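Local coordinates for ABC-type transport system, molybdenum-specific extracellular solute-binding protein (Clostridium difficile, PDB 4KD5) that probably binds molybdate or tungstate outside the cell and delivers it to the membrane components of an ABC transporter, at residues Lys65-Leu70 / Thr193-Val198; Gly41-Leu46 / Ile60-Lys65. All blocks are in the same frame, centred on the assembly; numbering follows the deposited sequence.

Interaction 1 (Lys65-Leu70 / Thr193-Val198); sequences KQMKVL and TYPVSV. With SBT (2-butanol), chain G.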
ATOM      1  N   LYS A  65      24.819 -13.179   0.817  1.00 70.40           N
ATOM      2  CA  LYS A  65      24.838 -14.429   0.054  1.00 73.31           C
ATOM      3  C   LYS A  65      23.441 -15.011  -0.176  1.00 68.14           C
ATOM      4  O   LYS A  65      23.088 -15.386  -1.294  1.00 69.09           O
ATOM      5  CB  LYS A  65      25.727 -15.456   0.765  1.00 79.39           C
ATOM      6  CG  LYS A  65      26.252 -16.581  -0.117  1.00 91.09           C
ATOM      7  CD  LYS A  65      25.350 -17.819  -0.094  1.00 94.83           C
ATOM      8  CE  LYS A  65      25.764 -18.806  -1.190  1.00 97.21           C
ATOM      9  NZ  LYS A  65      25.036 -20.109  -1.120  1.00 93.93           N
ATOM     10  N   GLN A  66      22.645 -15.070   0.884  1.00 61.77           N
ATOM     11  CA  GLN A  66      21.314 -15.669   0.811  1.00 64.62           C
ATOM     12  C   GLN A  66      20.296 -14.817   0.048  1.00 61.15           C
ATOM     13  O   GLN A  66      19.354 -15.350  -0.540  1.00 59.95           O
ATOM     14  CB  GLN A  66      20.809 -15.992   2.219  1.00 65.73           C
ATOM     15  CG  GLN A  66      21.516 -15.208   3.312  1.00 66.68           C
ATOM     16  CD  GLN A  66      22.751 -15.903   3.835  1.00 64.46           C
ATOM     17  OE1 GLN A  66      23.726 -15.257   4.213  1.00 72.84           O
ATOM     18  NE2 GLN A  66      22.709 -17.227   3.880  1.00 67.20           N
HETATM   19  N   MSE A  67      20.483 -13.500   0.061  1.00 53.46           N
HETATM   20  CA  MSE A  67      19.620 -12.595  -0.695  1.00 51.68           C
HETATM   21  C   MSE A  67      19.832 -12.776  -2.193  1.00 62.66           C
HETATM   22  O   MSE A  67      18.875 -12.751  -2.970  1.00 65.22           O
HETATM   23  CB  MSE A  67      19.893 -11.145  -0.295  1.00 43.73           C
HETATM   24  CG  MSE A  67      19.349 -10.768   1.071  1.00 54.58           C
HETATM   25 SE   MSE A  67      17.399 -10.719   1.088  1.00 82.30          SE
HETATM   26  CE  MSE A  67      17.120 -10.331   2.977  1.00 48.68           C
ATOM     27  N   LYS A  68      21.088 -12.970  -2.588  1.00 49.80           N
ATOM     28  CA  LYS A  68      21.434 -13.148  -3.994  1.00 53.49           C
ATOM     29  C   LYS A  68      20.781 -14.378  -4.617  1.00 63.93           C
ATOM     30  O   LYS A  68      20.287 -14.318  -5.740  1.00 74.95           O
ATOM     31  CB  LYS A  68      22.959 -13.191  -4.168  1.00 59.56           C
ATOM     32  CG  LYS A  68      23.594 -11.816  -4.344  1.00 69.89           C
ATOM     33  CD  LYS A  68      25.112 -11.861  -4.215  1.00 79.91           C
ATOM     34  CE  LYS A  68      25.716 -10.469  -4.346  1.00 85.24           C
ATOM     35  NZ  LYS A  68      27.196 -10.471  -4.158  1.00 89.32           N
ATOM     36  N   VAL A  69      20.781 -15.487  -3.882  1.00 63.80           N
ATOM     37  CA  VAL A  69      20.138 -16.712  -4.345  1.00 61.92           C
ATOM     38  C   VAL A  69      18.640 -16.484  -4.493  1.00 63.33           C
ATOM     39  O   VAL A  69      18.065 -16.748  -5.548  1.00 60.23           O
ATOM     40  CB  VAL A  69      20.364 -17.877  -3.376  1.00 59.34           C
ATOM     41  CG1 VAL A  69      19.727 -19.140  -3.915  1.00 56.96           C
ATOM     42  CG2 VAL A  69      21.851 -18.093  -3.150  1.00 58.93           C
ATOM     43  N   LEU A  70      18.019 -15.989  -3.425  1.00 60.70           N
ATOM     44  CA  LEU A  70      16.589 -15.697  -3.417  1.00 56.64           C
ATOM     45  C   LEU A  70      16.161 -14.792  -4.569  1.00 57.15           C
ATOM     46  O   LEU A  70      15.101 -14.994  -5.156  1.00 60.79           O
ATOM     47  CB  LEU A  70      16.171 -15.086  -2.075  1.00 52.96           C
ATOM     48  CG  LEU A  70      16.175 -16.049  -0.887  1.00 47.82           C
ATOM     49  CD1 LEU A  70      15.826 -15.336   0.406  1.00 44.38           C
ATOM     50  CD2 LEU A  70      15.202 -17.176  -1.143  1.00 44.40           C
ATOM     51  N   THR A 193      27.117  -6.410   6.879  1.00 58.77           N
ATOM     52  CA  THR A 193      25.800  -5.804   6.683  1.00 58.35           C
ATOM     53  C   THR A 193      24.635  -6.768   6.868  1.00 55.59           C
ATOM     54  O   THR A 193      24.775  -7.975   6.684  1.00 55.80           O
ATOM     55  CB  THR A 193      25.682  -5.147   5.299  1.00 61.50           C
ATOM     56  OG1 THR A 193      25.697  -6.155   4.286  1.00 73.46           O
ATOM     57  CG2 THR A 193      26.824  -4.185   5.067  1.00 64.63           C
ATOM     58  N   TYR A 194      23.478  -6.211   7.213  1.00 53.80           N
ATOM     59  CA  TYR A 194      22.256  -6.988   7.342  1.00 46.49           C
ATOM     60  C   TYR A 194      21.240  -6.487   6.321  1.00 49.06           C
ATOM     61  O   TYR A 194      20.641  -5.425   6.503  1.00 53.64           O
ATOM     62  CB  TYR A 194      21.699  -6.885   8.770  1.00 43.21           C
ATOM     63  CG  TYR A 194      22.660  -7.350   9.851  1.00 48.27           C
ATOM     64  CD1 TYR A 194      23.695  -6.534  10.286  1.00 47.47           C
ATOM     65  CD2 TYR A 194      22.527  -8.601  10.438  1.00 51.98           C
ATOM     66  CE1 TYR A 194      24.576  -6.952  11.268  1.00 62.38           C
ATOM     67  CE2 TYR A 194      23.404  -9.028  11.426  1.00 59.26           C
ATOM     68  CZ  TYR A 194      24.427  -8.197  11.836  1.00 65.39           C
ATOM     69  OH  TYR A 194      25.303  -8.610  12.814  1.00 64.18           O
ATOM     70  N   PRO A 195      21.060  -7.239   5.223  1.00 54.38           N
ATOM     71  CA  PRO A 195      20.108  -6.819   4.187  1.00 51.62           C
ATOM     72  C   PRO A 195      18.669  -7.171   4.546  1.00 49.47           C
ATOM     73  O   PRO A 195      18.433  -8.175   5.232  1.00 47.05           O
ATOM     74  CB  PRO A 195      20.550  -7.621   2.960  1.00 49.24           C
ATOM     75  CG  PRO A 195      21.173  -8.855   3.527  1.00 57.15           C
ATOM     76  CD  PRO A 195      21.793  -8.464   4.850  1.00 54.88           C
ATOM     77  N   VAL A 196      17.725  -6.345   4.095  1.00 38.59           N
ATOM     78  CA  VAL A 196      16.307  -6.610   4.295  1.00 33.62           C
ATOM     79  C   VAL A 196      15.632  -6.683   2.926  1.00 40.20           C
ATOM     80  O   VAL A 196      16.082  -6.042   1.976  1.00 41.22           O
ATOM     81  CB  VAL A 196      15.648  -5.511   5.178  1.00 43.30           C
ATOM     82  CG1 VAL A 196      15.694  -4.159   4.488  1.00 42.57           C
ATOM     83  CG2 VAL A 196      14.207  -5.868   5.530  1.00 33.36           C
ATOM     84  N   SER A 197      14.572  -7.477   2.810  1.00 40.35           N
ATOM     85  CA  SER A 197      13.788  -7.511   1.576  1.00 45.86           C
ATOM     86  C   SER A 197      12.355  -7.962   1.829  1.00 48.23           C
ATOM     87  O   SER A 197      12.107  -8.779   2.715  1.00 51.62           O
ATOM     88  CB  SER A 197      14.445  -8.431   0.546  1.00 47.37           C
ATOM     89  OG  SER A 197      13.717  -8.418  -0.668  1.00 61.00           O
ATOM     90  N   VAL A 198      11.413  -7.433   1.052  1.00 45.64           N
ATOM     91  CA  VAL A 198      10.042  -7.933   1.082  1.00 48.72           C
ATOM     92  C   VAL A 198       9.988  -9.212   0.248  1.00 49.87           C
ATOM     93  O   VAL A 198      10.595  -9.283  -0.824  1.00 46.76           O
ATOM     94  CB  VAL A 198       9.044  -6.899   0.530  1.00 48.15           C
ATOM     95  CG1 VAL A 198       7.641  -7.480   0.467  1.00 36.60           C
ATOM     96  CG2 VAL A 198       9.041  -5.654   1.392  1.00 46.17           C
TER
HETATM   97  C1  SBT G 302      28.633 -11.442   0.860  1.00 53.40           C
HETATM   98  C2  SBT G 302      28.085 -11.557   2.272  1.00 52.77           C
HETATM   99  C3  SBT G 302      27.943 -13.015   2.681  1.00 49.42           C
HETATM  100  C4  SBT G 302      27.996 -13.164   4.185  1.00 44.49           C
HETATM  101  OH  SBT G 302      28.994 -10.907   3.156  1.00 61.09           O
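Met67, modelled as selenomethionine, carries the helix side of this contact, and Pro195 and Ser197 supply most of the strand side. The apolar part is a side-chain pairing: Met67 CG lies 3.6 Å from Pro195 CG, near one corner of the pyrrolidine ring, with the two side chains running at a slant to each other. Beyond CG the selenomethionine bends. CG stands anti to the carbonyl carbon (chi1 -74°) and the chain folds again at chi2 (-69°), which turns the selenium along the strand toward Ser197, and Met67 SE sits 3.8 Å from Ser197 CB. The methylene of Ser197, rather than its hydroxyl, makes this approach.

Contacts with the backbone form a second group. Met67 CE comes within 3.4 Å of Pro195 O, and the same methyl, CE, is 3.8 Å from Ser197 N. These are van der Waals contacts, and no hydrogen bond joins the two segments.

The geometry is that of a helix laid on a sheet in an alpha/beta lobe of a periplasmic-binding-protein fold. The helix and strand axes are 9.4 Å apart and their directions differ by 28°. Strand 193-198 lies between strands 58-60 and 82-94, antiparallel to each, which makes those two strands parallel to one another; helix 65-72 follows the first and precedes the second in the chain, and so forms the helix of a beta-alpha-beta crossover with 193-198 lying between its strands. Val196 points away from Met67, and its side chain meets Glu212 of helix 205-215, which places a second helix on the opposite face. On the near face, Phe59 and Leu76 also pack against Met67.

Ligand contact is confined to the start of the helix. Lys65 borders a bound 2-butanol through its N and CB, with Lys65 N 3.6 Å from the alcohol's C3, whereas Met67 packs deeper, against the sheet.

Interaction 2 (Gly41-Leu46 / Ile60-Lys65); sequences GASGSL and ISAGQK. With SBT (2-butanol), chain G.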
ATOM      1  N   GLY A  41      16.129 -17.491  13.180  1.00 62.40           N
ATOM      2  CA  GLY A  41      16.876 -18.664  12.759  1.00 68.54           C
ATOM      3  C   GLY A  41      18.171 -18.323  12.046  1.00 64.13           C
ATOM      4  O   GLY A  41      18.567 -17.156  11.973  1.00 53.48           O
ATOM      5  N   ALA A  42      18.839 -19.350  11.526  1.00 62.67           N
ATOM      6  CA  ALA A  42      20.044 -19.163  10.719  1.00 61.89           C
ATOM      7  C   ALA A  42      19.658 -18.771   9.294  1.00 64.86           C
ATOM      8  O   ALA A  42      18.825 -19.432   8.671  1.00 65.98           O
ATOM      9  CB  ALA A  42      20.872 -20.430  10.707  1.00 64.06           C
ATOM     10  N   SER A  43      20.288 -17.714   8.785  1.00 64.29           N
ATOM     11  CA  SER A  43      19.929 -17.118   7.500  1.00 58.19           C
ATOM     12  C   SER A  43      19.796 -18.124   6.361  1.00 56.68           C
ATOM     13  O   SER A  43      18.865 -18.037   5.560  1.00 62.75           O
ATOM     14  CB  SER A  43      20.935 -16.032   7.124  1.00 58.67           C
ATOM     15  OG  SER A  43      21.028 -15.060   8.146  1.00 62.98           O
ATOM     16  N   GLY A  44      20.718 -19.079   6.299  1.00 62.31           N
ATOM     17  CA  GLY A  44      20.693 -20.093   5.261  1.00 59.67           C
ATOM     18  C   GLY A  44      19.460 -20.978   5.292  1.00 58.44           C
ATOM     19  O   GLY A  44      18.907 -21.306   4.243  1.00 62.23           O
ATOM     20  N   SER A  45      19.031 -21.370   6.489  1.00 56.39           N
ATOM     21  CA  SER A  45      17.849 -22.210   6.647  1.00 56.89           C
ATOM     22  C   SER A  45      16.569 -21.414   6.410  1.00 59.48           C
ATOM     23  O   SER A  45      15.594 -21.929   5.856  1.00 63.56           O
ATOM     24  CB  SER A  45      17.831 -22.836   8.039  1.00 63.11           C
ATOM     25  OG  SER A  45      19.021 -23.556   8.276  1.00 78.74           O
ATOM     26  N   LEU A  46      16.579 -20.160   6.850  1.00 50.99           N
ATOM     27  CA  LEU A  46      15.482 -19.240   6.590  1.00 54.05           C
ATOM     28  C   LEU A  46      15.287 -19.068   5.085  1.00 58.07           C
ATOM     29  O   LEU A  46      14.159 -18.971   4.602  1.00 60.55           O
ATOM     30  CB  LEU A  46      15.753 -17.888   7.256  1.00 48.43           C
ATOM     31  CG  LEU A  46      15.903 -17.901   8.779  1.00 50.29           C
ATOM     32  CD1 LEU A  46      16.286 -16.529   9.316  1.00 53.04           C
ATOM     33  CD2 LEU A  46      14.620 -18.381   9.437  1.00 48.58           C
ATOM     34  N   ILE A  60      15.049 -10.425   7.059  1.00 45.41           N
ATOM     35  CA  ILE A  60      16.263  -9.697   7.413  1.00 48.44           C
ATOM     36  C   ILE A  60      17.402 -10.698   7.576  1.00 52.41           C
ATOM     37  O   ILE A  60      17.337 -11.591   8.426  1.00 53.80           O
ATOM     38  CB  ILE A  60      16.089  -8.914   8.720  1.00 46.05           C
ATOM     39  CG1 ILE A  60      14.743  -8.192   8.741  1.00 42.82           C
ATOM     40  CG2 ILE A  60      17.228  -7.926   8.903  1.00 47.25           C
ATOM     41  CD1 ILE A  60      14.467  -7.433  10.029  1.00 36.00           C
ATOM     42  N   SER A  61      18.449 -10.547   6.771  1.00 53.86           N
ATOM     43  CA  SER A  61      19.520 -11.537   6.734  1.00 58.73           C
ATOM     44  C   SER A  61      20.793 -11.071   7.433  1.00 62.80           C
ATOM     45  O   SER A  61      20.960  -9.887   7.710  1.00 65.05           O
ATOM     46  CB  SER A  61      19.836 -11.903   5.288  1.00 66.46           C
ATOM     47  OG  SER A  61      20.214 -13.255   5.201  1.00 76.81           O
ATOM     48  N   ALA A  62      21.693 -12.015   7.699  1.00 58.23           N
ATOM     49  CA  ALA A  62      22.979 -11.716   8.326  1.00 64.63           C
ATOM     50  C   ALA A  62      24.022 -11.366   7.273  1.00 75.94           C
ATOM     51  O   ALA A  62      25.008 -10.680   7.557  1.00 87.68           O
ATOM     52  CB  ALA A  62      23.453 -12.890   9.164  1.00 61.78           C
ATOM     53  N   GLY A  63      23.812 -11.865   6.059  1.00 69.51           N
ATOM     54  CA  GLY A  63      24.745 -11.630   4.971  1.00 72.08           C
ATOM     55  C   GLY A  63      24.058 -11.461   3.631  1.00 71.17           C
ATOM     56  O   GLY A  63      22.844 -11.640   3.519  1.00 67.53           O
ATOM     57  N   GLN A  64      24.840 -11.124   2.608  1.00 71.47           N
ATOM     58  CA  GLN A  64      24.296 -10.853   1.279  1.00 67.71           C
ATOM     59  C   GLN A  64      24.146 -12.103   0.418  1.00 69.09           C
ATOM     60  O   GLN A  64      23.437 -12.085  -0.586  1.00 72.45           O
ATOM     61  CB  GLN A  64      25.159  -9.823   0.541  1.00 72.64           C
ATOM     62  CG  GLN A  64      25.231  -8.445   1.189  1.00 78.87           C
ATOM     63  CD  GLN A  64      24.063  -7.536   0.827  1.00 84.12           C
ATOM     64  OE1 GLN A  64      24.049  -6.363   1.197  1.00 83.14           O
ATOM     65  NE2 GLN A  64      23.083  -8.070   0.104  1.00 85.07           N
ATOM     66  N   LYS A  65      24.819 -13.179   0.817  1.00 70.40           N
ATOM     67  CA  LYS A  65      24.838 -14.429   0.054  1.00 73.31           C
ATOM     68  C   LYS A  65      23.441 -15.011  -0.176  1.00 68.14           C
ATOM     69  O   LYS A  65      23.088 -15.386  -1.294  1.00 69.09           O
ATOM     70  CB  LYS A  65      25.727 -15.456   0.765  1.00 79.39           C
ATOM     71  CG  LYS A  65      26.252 -16.581  -0.117  1.00 91.09           C
ATOM     72  CD  LYS A  65      25.350 -17.819  -0.094  1.00 94.83           C
ATOM     73  CE  LYS A  65      25.764 -18.806  -1.190  1.00 97.21           C
ATOM     74  NZ  LYS A  65      25.036 -20.109  -1.120  1.00 93.93           N
TER
HETATM   75  C1  SBT G 302      28.633 -11.442   0.860  1.00 53.40           C
HETATM   76  C2  SBT G 302      28.085 -11.557   2.272  1.00 52.77           C
HETATM   77  C3  SBT G 302      27.943 -13.015   2.681  1.00 49.42           C
HETATM   78  C4  SBT G 302      27.996 -13.164   4.185  1.00 44.49           C
HETATM   79  OH  SBT G 302      28.994 -10.907   3.156  1.00 61.09           O
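The start of helix 43-52 meets the loop following strand 58-60 at Ser43, a predicted molybdate-binding residue, which contacts Ser61 and Ala62. Ala62 N donates to Ser43 OG over 3.1 Å, with an N-H...O angle of 148°, a moderately bent bond. The serine torsion explains the reach: OG stands beside its own backbone N, anti to the carbonyl carbon (chi1 -56°), and projects from the first turn toward the loop. Two longer packing contacts accompany the bond. Ala62 CB approaches Ser43 OG at 3.4 Å, and Ser61 OG rests 3.5 Å from Ser43 CB.

Ala42 occupies the N-cap position, and its carbonyl receives the amide of Leu46 (Leu46 N to Ala42 O, 3.0 Å), which orders the turn carrying Ser43. Farther along the loop, Gly63, Gln64 and Lys65 border 2-butanol; Gln64 N is 3.3 Å from the alcohol's C2. The alcohol nevertheless remains well away from the serine, its C4 being 8.2 Å from Ser43 OG.

Because Ser43 OG acts as acceptor toward Ala62, its own hydroxyl hydrogen could be offered to another partner, which would be consistent with a role in holding an oxyanion.

How the interactions relate
From the N terminus, the chain first closes interaction 2, where 60-65 returns to 41-46 after 13 residues that include most of helix 43-52. Lys65 ends that contact and begins interaction 1, which closes only when 193-198 arrives, with 122 residues between the two segments, among them strands such as 113-116, 144-147 and 164-168. The two closures therefore follow in series, neither nested nor crossed, with Lys65 as their junction. Their centres are 7 Å apart and they touch directly: Ser61 N to Pro195 O, at 2.8 Å, is a probable hydrogen bond, and Pro195 CG packs 3.2 Å from Gly63 O. Together they join helices 43-52 and 65-72, the loop between strand 58-60 and helix 65-72, and strand 193-198.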